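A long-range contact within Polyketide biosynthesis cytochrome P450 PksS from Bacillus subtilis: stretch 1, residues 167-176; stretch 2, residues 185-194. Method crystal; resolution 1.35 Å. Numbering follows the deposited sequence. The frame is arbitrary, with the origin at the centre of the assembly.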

# COMPACT_ATOMS: atom_id res chain seq x y z
N GLN A 167 -21.41 6.82 1.83
CA GLN A 167 -21.23 6.51 3.18
C GLN A 167 -19.95 5.63 3.42
O GLN A 167 -19.22 5.82 4.40
CB GLN A 167 -22.49 5.82 3.75
CG GLN A 167 -22.38 5.42 5.17
CD GLN A 167 -22.24 6.59 6.12
OE1 GLN A 167 -23.24 7.34 6.35
NE2 GLN A 167 -21.13 6.83 6.65
N PHE A 168 -19.82 4.63 2.56
CA PHE A 168 -18.63 3.76 2.68
C PHE A 168 -17.30 4.57 2.58
O PHE A 168 -16.44 4.29 3.38
CB PHE A 168 -18.73 2.69 1.61
CG PHE A 168 -17.79 1.52 1.79
CD1 PHE A 168 -18.02 0.64 2.82
CD2 PHE A 168 -16.74 1.34 0.97
CE1 PHE A 168 -17.19 -0.47 3.00
CE2 PHE A 168 -15.89 0.22 1.13
CZ PHE A 168 -16.09 -0.62 2.16
N GLN A 169 -17.30 5.56 1.75
CA GLN A 169 -16.15 6.45 1.58
C GLN A 169 -15.91 7.16 2.88
O GLN A 169 -14.76 7.29 3.38
CB GLN A 169 -16.33 7.37 0.41
CG GLN A 169 -15.03 8.23 0.20
CD GLN A 169 -15.01 8.76 -1.20
OE1 GLN A 169 -15.93 9.46 -1.62
NE2 GLN A 169 -14.01 8.36 -1.99
N ILE A 170 -16.93 7.71 3.51
CA ILE A 170 -16.74 8.41 4.78
C ILE A 170 -16.20 7.51 5.82
O ILE A 170 -15.21 7.86 6.50
CB ILE A 170 -18.05 9.10 5.30
CG1 ILE A 170 -18.52 10.12 4.31
CG2 ILE A 170 -17.88 9.67 6.70
CD1 ILE A 170 -19.98 10.62 4.62
N TRP A 171 -16.72 6.30 6.00
CA TRP A 171 -16.22 5.43 7.00
C TRP A 171 -14.75 5.01 6.74
O TRP A 171 -13.96 4.98 7.66
CB TRP A 171 -17.05 4.16 7.10
CG TRP A 171 -18.40 4.31 7.66
CD1 TRP A 171 -18.77 5.07 8.71
CD2 TRP A 171 -19.52 3.51 7.28
NE1 TRP A 171 -20.14 4.85 8.96
CE2 TRP A 171 -20.61 3.89 8.11
CE3 TRP A 171 -19.73 2.54 6.32
CZ2 TRP A 171 -21.89 3.30 7.97
CZ3 TRP A 171 -21.03 1.96 6.20
CH2 TRP A 171 -22.04 2.33 7.01
N THR A 172 -14.49 4.64 5.48
CA THR A 172 -13.14 4.09 5.14
C THR A 172 -12.10 5.15 5.29
O THR A 172 -10.97 4.88 5.76
CB THR A 172 -13.11 3.39 3.83
OG1 THR A 172 -13.51 4.29 2.80
CG2 THR A 172 -13.98 2.12 3.86
N ASN A 173 -12.41 6.41 4.95
CA ASN A 173 -11.50 7.51 5.23
C ASN A 173 -11.26 7.75 6.71
O ASN A 173 -10.12 7.96 7.21
CB ASN A 173 -11.98 8.78 4.60
CG ASN A 173 -11.78 8.86 3.15
OD1 ASN A 173 -11.10 8.03 2.54
ND2 ASN A 173 -12.44 9.81 2.54
N ALA A 174 -12.32 7.76 7.51
CA ALA A 174 -12.18 8.02 8.93
C ALA A 174 -11.51 6.93 9.65
O ALA A 174 -10.76 7.13 10.66
CB ALA A 174 -13.57 8.30 9.52
N MET A 175 -11.71 5.67 9.24
CA MET A 175 -11.27 4.59 10.07
C MET A 175 -9.74 4.32 10.07
O MET A 175 -9.30 3.57 10.92
CB MET A 175 -12.08 3.30 9.73
CG MET A 175 -11.59 2.62 8.48
SD MET A 175 -12.79 1.36 8.03
CE MET A 175 -11.80 0.53 6.79
N VAL A 176 -9.05 4.93 9.13
CA VAL A 176 -7.53 4.91 8.90
C VAL A 176 -6.85 6.22 9.25
O VAL A 176 -5.61 6.42 8.96
CB VAL A 176 -7.12 4.60 7.43
CG1 VAL A 176 -7.75 3.27 7.04
CG2 VAL A 176 -7.49 5.60 6.38
N LEU A 185 -12.94 8.97 17.70
CA LEU A 185 -13.71 9.10 16.43
C LEU A 185 -13.29 8.02 15.37
O LEU A 185 -14.14 7.48 14.66
CB LEU A 185 -13.50 10.44 15.78
CG LEU A 185 -14.00 11.70 16.47
CD1 LEU A 185 -13.63 12.92 15.62
CD2 LEU A 185 -15.51 11.54 16.64
N THR A 186 -12.02 7.70 15.33
CA THR A 186 -11.53 6.62 14.47
C THR A 186 -12.13 5.27 14.93
O THR A 186 -12.62 4.43 14.11
CB THR A 186 -10.02 6.64 14.53
OG1 THR A 186 -9.57 7.89 14.02
CG2 THR A 186 -9.44 5.48 13.67
N ASN A 187 -12.13 5.00 16.25
CA ASN A 187 -12.69 3.78 16.81
C ASN A 187 -14.13 3.63 16.51
O ASN A 187 -14.68 2.53 16.30
CB ASN A 187 -12.47 3.73 18.34
CG ASN A 187 -11.03 3.42 18.71
OD1 ASN A 187 -10.68 3.44 19.91
ND2 ASN A 187 -10.19 3.15 17.72
N GLN A 188 -14.83 4.78 16.53
CA GLN A 188 -16.22 4.81 16.14
C GLN A 188 -16.50 4.40 14.65
O GLN A 188 -17.38 3.62 14.37
CB GLN A 188 -16.88 6.14 16.54
CG GLN A 188 -18.20 6.39 15.81
CD GLN A 188 -19.38 6.86 16.64
OE1 GLN A 188 -19.28 7.32 17.79
NE2 GLN A 188 -20.52 6.84 16.00
N ALA A 189 -15.70 4.95 13.79
CA ALA A 189 -15.80 4.61 12.36
C ALA A 189 -15.49 3.15 12.14
O ALA A 189 -16.14 2.53 11.33
CB ALA A 189 -14.89 5.46 11.54
N LEU A 190 -14.53 2.63 12.90
CA LEU A 190 -14.28 1.15 12.90
C LEU A 190 -15.43 0.32 13.26
O LEU A 190 -15.76 -0.66 12.58
CB LEU A 190 -13.05 0.79 13.73
CG LEU A 190 -11.72 1.36 13.23
CD1 LEU A 190 -10.58 1.43 14.28
CD2 LEU A 190 -11.25 0.52 12.07
N ARG A 191 -16.13 0.71 14.37
CA ARG A 191 -17.32 0.03 14.83
C ARG A 191 -18.41 0.11 13.79
O ARG A 191 -19.06 -0.89 13.51
CB ARG A 191 -17.81 0.61 16.21
N GLU A 192 -18.56 1.25 13.11
CA GLU A 192 -19.61 1.37 12.10
C GLU A 192 -19.37 0.54 10.76
O GLU A 192 -20.28 -0.01 10.17
CB GLU A 192 -19.86 2.85 11.76
CG GLU A 192 -20.45 3.56 13.02
CD GLU A 192 -20.53 5.03 12.93
OE1 GLU A 192 -19.85 5.61 12.12
OE2 GLU A 192 -21.26 5.61 13.80
N PHE A 193 -18.08 0.53 10.38
CA PHE A 193 -17.60 -0.29 9.25
C PHE A 193 -17.94 -1.74 9.59
O PHE A 193 -18.50 -2.45 8.80
CB PHE A 193 -16.16 -0.07 9.10
CG PHE A 193 -15.51 -1.06 8.13
CD1 PHE A 193 -15.58 -0.85 6.80
CD2 PHE A 193 -14.80 -2.15 8.57
CE1 PHE A 193 -14.98 -1.73 5.91
CE2 PHE A 193 -14.25 -3.05 7.66
CZ PHE A 193 -14.36 -2.81 6.34
N LYS A 194 -17.60 -2.16 10.80
CA LYS A 194 -17.90 -3.53 11.22
C LYS A 194 -19.32 -3.91 11.20
O LYS A 194 -19.70 -4.95 10.73
CB LYS A 194 -17.34 -3.73 12.64
CG LYS A 194 -17.63 -5.12 13.19
CD LYS A 194 -17.64 -5.06 14.71
CE LYS A 194 -18.03 -6.37 15.36
NZ LYS A 194 -17.02 -6.76 16.39
O HOH W 1 -11.12 9.35 12.43

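Stretch 1 is helical for nearly all its length and stretch 2 throughout, with i to i+4 backbone hydrogen bonds in both, for example M175 N to W171 O at 2.8 Å and F193 N to A189 O at 2.9 Å. Their axes approach to 8.2 Å, and their N-to-C directions lie 135° apart, nearer antiparallel than parallel. The backbones come closest where M175 CA sits 4.9 Å from T186 CA, so the helices are tightest there and spread toward F168 and F193.

A189 suits the narrow part of this wedge. Its CA-to-CB bond points toward stretch 1, and A189 CB lies 3.7 Å from A174 CB, 4.0 Å from M175 CB and 4.0 Å from W171 O; a methyl group fills the space while leaving the backbones close. Beside it, M175 CB meets L190 CD2 at 3.7 Å.

Farther along, longer side chains span the widening gap. M175, with chi1 p and chi2 and chi3 t, extends over one face of the buried F193 ring: SD is 4.0 Å from the ring centroid, 27° off the normal, and CE is also 4.0 Å from it, only 10° off. The first is a sulfur-aromatic contact, the second a CH-pi contact. F168 CE1 reaches the edge of the same ring, 3.9 Å from F193 CE1. M175 and F193 are among the largest contributors to the 499 Å² buried between the stretches.

Polar contacts are sparse. W171 NE1 donates a weak hydrogen bond to E192 OE1, 3.3 Å long with an angle of 121° at the hydrogen, while Q188 NE2 holds E192 OE2 at 2.6 Å from within its own helix. At the close end, A174 O and T186 OG1 are 3.6 Å apart and are bridged by a water, which donates to A174 O at 2.9 Å and lies 2.7 Å from T186 OG1.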